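Local coordinates for MarR family transcriptional regulator (Staphylococcus epidermidis, PDB 5HLI), which probably binds DNA as a dimeric, redox-sensing transcription regulator of the MarR type, and was captured here in its disulfide form, at residues Leu45-Leu50 / Ser82-Arg87; Asn54-Thr57 / Arg63-Asp66. The protein carries 1 engineered substitution. All blocks are in the same frame, centred on the assembly; numbering follows the deposited sequence.

Contact 1. Residues Leu45-Leu50 / Ser82-Arg87; sequences LVLLTL and SGWVKR
Leu47 and Leu50 meet Trp84 and Val85 in a buried, wholly apolar contact between a helix and the start of a strand. It lies inside the winged helix-turn-helix domain expected of a MarR-type regulator. Leu47 and Leu50 sit one turn apart on helix 41-52. Trp84 and Val85 lead into strand 85-89, which together with strand 97-101 forms the wing.

Leu47 places a methyl over one face of the indole. Its CD1 lies 3.9 Å from the centroid of the six-membered ring of Trp84 and 23° off the ring normal, a CH-pi contact. The methyl is displaced toward the rim, and Leu47 CD1 comes within 3.6 Å of Trp84 CE3. The second branch joins in, with Leu47 CD2 3.7 Å from the same Trp84 CE3. Ile39 packs on both Leu47 and Trp84.

One turn on, Leu50 CD1 touches Val85 CG1 at 3.6 Å, and the two side chains cross at about a right angle. CG1 of Val85 stands anti to the carbonyl carbon (chi1 -59°) and is the branch that reaches the helix. Leu79 and Ile99 also pack on Val85, so this methyl pair belongs to a wider core.

The helix before Trp84 ends in a Schellman motif with Gly83, of positive phi, at C-prime; Trp84 N pairs with Leu79 O. This turn brings the chain from helix 69-81 into the strand. The contact relies on dispersion and burial of apolar surface, consistent with a hydrophobic seam joining helix 41-52 to the base of the wing.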
loop_
_atom_site.group_PDB
_atom_site.type_symbol
_atom_site.label_atom_id
_atom_site.label_comp_id
_atom_site.label_asym_id
_atom_site.label_seq_id
_atom_site.Cartn_x
_atom_site.Cartn_y
_atom_site.Cartn_z
ATOM N N LEU A 45 4.512 -10.540 -10.843
ATOM C CA LEU A 45 5.181 -11.483 -9.952
ATOM C C LEU A 45 5.733 -12.674 -10.726
ATOM O O LEU A 45 6.842 -13.143 -10.445
ATOM C CB LEU A 45 4.220 -11.957 -8.861
ATOM C CG LEU A 45 3.782 -10.943 -7.803
ATOM C CD1 LEU A 45 2.870 -11.612 -6.790
ATOM C CD2 LEU A 45 4.987 -10.328 -7.116
ATOM N N VAL A 46 4.970 -13.177 -11.700
ATOM C CA VAL A 46 5.436 -14.298 -12.515
ATOM C C VAL A 46 6.647 -13.888 -13.344
ATOM O O VAL A 46 7.628 -14.634 -13.452
ATOM C CB VAL A 46 4.294 -14.824 -13.407
ATOM C CG1 VAL A 46 4.824 -15.849 -14.413
ATOM C CG2 VAL A 46 3.185 -15.433 -12.553
ATOM N N LEU A 47 6.595 -12.700 -13.947
ATOM C CA LEU A 47 7.729 -12.221 -14.731
ATOM C C LEU A 47 8.964 -12.044 -13.856
ATOM O O LEU A 47 10.088 -12.326 -14.290
ATOM C CB LEU A 47 7.364 -10.910 -15.424
ATOM C CG LEU A 47 6.271 -11.001 -16.495
ATOM C CD1 LEU A 47 5.840 -9.612 -16.942
ATOM C CD2 LEU A 47 6.749 -11.824 -17.685
ATOM N N LEU A 48 8.773 -11.595 -12.612
ATOM C CA LEU A 48 9.909 -11.348 -11.730
ATOM C C LEU A 48 10.657 -12.636 -11.401
ATOM O O LEU A 48 11.893 -12.645 -11.355
ATOM C CB LEU A 48 9.439 -10.648 -10.452
ATOM C CG LEU A 48 9.129 -9.158 -10.615
ATOM C CD1 LEU A 48 8.470 -8.593 -9.365
ATOM C CD2 LEU A 48 10.402 -8.386 -10.951
ATOM N N THR A 49 9.937 -13.737 -11.172
ATOM C CA THR A 49 10.639 -14.988 -10.894
ATOM C C THR A 49 11.258 -15.563 -12.164
ATOM O O THR A 49 12.344 -16.152 -12.117
ATOM C CB THR A 49 9.710 -16.005 -10.216
ATOM O OG1 THR A 49 10.469 -17.164 -9.847
ATOM C CG2 THR A 49 8.572 -16.440 -11.129
ATOM N N LEU A 50 10.602 -15.379 -13.314
ATOM C CA LEU A 50 11.186 -15.839 -14.570
ATOM C C LEU A 50 12.461 -15.072 -14.895
ATOM O O LEU A 50 13.412 -15.639 -15.441
ATOM C CB LEU A 50 10.174 -15.707 -15.706
ATOM C CG LEU A 50 9.028 -16.720 -15.711
ATOM C CD1 LEU A 50 8.004 -16.356 -16.767
ATOM C CD2 LEU A 50 9.562 -18.121 -15.953
ATOM N N SER A 82 -0.258 -12.605 -24.714
ATOM C CA SER A 82 0.251 -11.248 -24.862
ATOM C C SER A 82 1.737 -11.208 -25.193
ATOM O O SER A 82 2.338 -10.131 -25.151
ATOM C CB SER A 82 -0.033 -10.434 -23.594
ATOM O OG SER A 82 0.426 -11.103 -22.437
ATOM N N GLY A 83 2.341 -12.352 -25.505
ATOM C CA GLY A 83 3.678 -12.381 -26.066
ATOM C C GLY A 83 4.823 -12.345 -25.081
ATOM O O GLY A 83 5.946 -12.021 -25.482
ATOM N N TRP A 84 4.590 -12.678 -23.810
ATOM C CA TRP A 84 5.651 -12.631 -22.810
ATOM C C TRP A 84 6.350 -13.971 -22.616
ATOM O O TRP A 84 7.567 -14.009 -22.406
ATOM C CB TRP A 84 5.092 -12.163 -21.464
ATOM C CG TRP A 84 4.636 -10.741 -21.440
ATOM C CD1 TRP A 84 3.415 -10.264 -21.819
ATOM C CD2 TRP A 84 5.383 -9.610 -20.982
ATOM N NE1 TRP A 84 3.361 -8.901 -21.638
ATOM C CE2 TRP A 84 4.559 -8.478 -21.121
ATOM C CE3 TRP A 84 6.675 -9.445 -20.471
ATOM C CZ2 TRP A 84 4.981 -7.200 -20.772
ATOM C CZ3 TRP A 84 7.090 -8.177 -20.119
ATOM C CH2 TRP A 84 6.248 -7.070 -20.273
ATOM N N VAL A 85 5.604 -15.075 -22.652
ATOM C CA VAL A 85 6.146 -16.398 -22.377
ATOM C C VAL A 85 5.664 -17.366 -23.448
ATOM O O VAL A 85 4.738 -17.083 -24.207
ATOM C CB VAL A 85 5.744 -16.924 -20.980
ATOM C CG1 VAL A 85 6.221 -15.982 -19.877
ATOM C CG2 VAL A 85 4.238 -17.136 -20.907
ATOM N N LYS A 86 6.304 -18.529 -23.486
ATOM C CA LYS A 86 5.801 -19.686 -24.209
ATOM C C LYS A 86 5.381 -20.760 -23.214
ATOM O O LYS A 86 5.980 -20.909 -22.145
ATOM C CB LYS A 86 6.852 -20.250 -25.171
ATOM C CG LYS A 86 7.215 -19.310 -26.307
ATOM C CD LYS A 86 8.082 -20.002 -27.345
ATOM C CE LYS A 86 8.268 -19.119 -28.571
ATOM N NZ LYS A 86 6.959 -18.777 -29.201
ATOM N N ARG A 87 4.336 -21.499 -23.568
ATOM C CA ARG A 87 3.854 -22.619 -22.773
ATOM C C ARG A 87 4.118 -23.913 -23.530
ATOM O O ARG A 87 3.774 -24.024 -24.711
ATOM C CB ARG A 87 2.362 -22.467 -22.460
ATOM C CG ARG A 87 2.062 -21.348 -21.466
ATOM C CD ARG A 87 0.576 -21.018 -21.375
ATOM N NE ARG A 87 -0.238 -22.139 -20.916
ATOM C CZ ARG A 87 -1.040 -22.854 -21.699
ATOM N NH1 ARG A 87 -1.139 -22.562 -22.991
ATOM N NH2 ARG A 87 -1.743 -23.858 -21.191
#

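Contact 2. Residues Asn54-Thr57 / Arg63-Asp66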
loop_
_atom_site.group_PDB
_atom_site.type_symbol
_atom_site.label_atom_id
_atom_site.label_comp_id
_atom_site.label_asym_id
_atom_site.label_seq_id
_atom_site.Cartn_x
_atom_site.Cartn_y
_atom_site.Cartn_z
ATOM N N ASN A 54 14.963 -18.920 -15.470
ATOM C CA ASN A 54 14.228 -19.179 -16.705
ATOM C C ASN A 54 14.958 -20.241 -17.520
ATOM O O ASN A 54 16.161 -20.125 -17.736
ATOM C CB ASN A 54 14.077 -17.885 -17.513
ATOM C CG ASN A 54 13.582 -18.126 -18.928
ATOM O OD1 ASN A 54 12.427 -18.494 -19.143
ATOM N ND2 ASN A 54 14.457 -17.905 -19.902
ATOM N N PRO A 55 14.239 -21.285 -17.969
ATOM C CA PRO A 55 12.803 -21.526 -17.788
ATOM C C PRO A 55 12.431 -22.037 -16.395
ATOM O O PRO A 55 13.306 -22.284 -15.567
ATOM C CB PRO A 55 12.507 -22.599 -18.836
ATOM C CG PRO A 55 13.770 -23.390 -18.886
ATOM C CD PRO A 55 14.876 -22.370 -18.740
ATOM N N GLN A 56 11.128 -22.178 -16.157
ATOM C CA GLN A 56 10.596 -22.766 -14.938
ATOM C C GLN A 56 9.356 -23.571 -15.281
ATOM O O GLN A 56 8.605 -23.221 -16.195
ATOM C CB GLN A 56 10.214 -21.710 -13.891
ATOM C CG GLN A 56 11.369 -21.074 -13.158
ATOM C CD GLN A 56 10.892 -20.218 -12.008
ATOM O OE1 GLN A 56 10.127 -20.676 -11.161
ATOM N NE2 GLN A 56 11.330 -18.966 -11.977
ATOM N N THR A 57 9.140 -24.647 -14.534
ATOM C CA THR A 57 7.871 -25.341 -14.644
ATOM C C THR A 57 6.780 -24.531 -13.951
ATOM O O THR A 57 7.049 -23.629 -13.155
ATOM C CB THR A 57 7.956 -26.740 -14.034
ATOM O OG1 THR A 57 8.218 -26.636 -12.629
ATOM C CG2 THR A 57 9.061 -27.555 -14.705
ATOM N N ARG A 63 5.757 -22.614 -6.372
ATOM C CA ARG A 63 6.554 -22.625 -5.148
ATOM C C ARG A 63 7.181 -21.260 -4.886
ATOM O O ARG A 63 7.186 -20.781 -3.747
ATOM C CB ARG A 63 7.629 -23.709 -5.228
ATOM C CG ARG A 63 7.077 -25.126 -5.174
ATOM C CD ARG A 63 8.182 -26.166 -5.055
ATOM N NE ARG A 63 8.945 -26.320 -6.290
ATOM C CZ ARG A 63 8.590 -27.124 -7.288
ATOM N NH1 ARG A 63 7.479 -27.843 -7.200
ATOM N NH2 ARG A 63 9.344 -27.208 -8.377
ATOM N N HIS A 64 7.700 -20.613 -5.934
ATOM C CA HIS A 64 8.326 -19.303 -5.769
ATOM C C HIS A 64 7.337 -18.259 -5.272
ATOM O O HIS A 64 7.680 -17.425 -4.426
ATOM C CB HIS A 64 8.935 -18.840 -7.090
ATOM C CG HIS A 64 10.198 -19.546 -7.452
ATOM N ND1 HIS A 64 10.503 -19.906 -8.746
ATOM C CD2 HIS A 64 11.240 -19.953 -6.692
ATOM C CE1 HIS A 64 11.676 -20.509 -8.767
ATOM N NE2 HIS A 64 12.145 -20.545 -7.535
ATOM N N LEU A 65 6.114 -18.272 -5.801
ATOM C CA LEU A 65 5.120 -17.263 -5.465
ATOM C C LEU A 65 4.129 -17.721 -4.404
ATOM O O LEU A 65 3.314 -16.909 -3.953
ATOM C CB LEU A 65 4.347 -16.845 -6.722
ATOM C CG LEU A 65 5.181 -16.431 -7.936
ATOM C CD1 LEU A 65 4.286 -15.902 -9.051
ATOM C CD2 LEU A 65 6.230 -15.407 -7.551
ATOM N N ASP A 66 4.190 -18.985 -3.993
ATOM C CA ASP A 66 3.188 -19.592 -3.118
ATOM C C ASP A 66 1.783 -19.365 -3.670
ATOM O O ASP A 66 0.897 -18.827 -3.000
ATOM C CB ASP A 66 3.308 -19.082 -1.682
ATOM C CG ASP A 66 2.503 -19.922 -0.705
ATOM O OD1 ASP A 66 2.210 -21.091 -1.041
ATOM O OD2 ASP A 66 2.162 -19.422 0.388
HETATM O O HOH W 1 8.776 -28.773 -11.059
#
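The contact joins strand 56-57, in the sheet of the probable winged-helix domain, to the last turn of helix 58-65, which probably forms the first helix of the helix-turn-helix. Gln56 of the strand meets His64 of the helix. The imidazole edge is turned to the amide, and the two planes are 89° apart. His64 ND1 lies 2.6 Å from Gln56 OE1, a weak hydrogen bond, bent to 122° at the hydrogen. It is also doubtful, because OE1 sits too close to a neighbour in the model.

The amide of Gln56 has other partners. NE2 gives hydrogen bonds to Glu53 O and Thr49 OG1, while OE1 also pairs with Ser60 OG. These bonds tie the amide to the end of helix 41-52 and to helix 58-65.

Thr57 is the N-cap of helix 58-65, and its OG1 accepts from Ser60 N. The same hydroxyl meets a water, 2.7 Å from Thr57 OG1. The water bridges to Arg63, in the last turn of helix 58-65, by accepting from Arg63 NH2 at 3.2 Å, in the plane of the guanidinium at its edge.

How the contacts relate
The centres of contacts 1 and 2 are about 10 Å apart, on the same side of the chain's centre. Contact 2 is nested within the loop that contact 1 closes: helix 41-52 comes first, then strand 56-57 and helix 58-65, and later strand 85-89. Strands 56-57 and 85-89 are the outer strands of one antiparallel sheet, with 97-101 between them. Helix 41-52 also links the contacts directly. Leu65 packs on Val46 from the helix 58-65 side, with Val46 CG2 and Leu65 CD1 3.7 Å apart. The apolar contact and the more polar one thus join neighbouring parts of one probable DNA-binding domain.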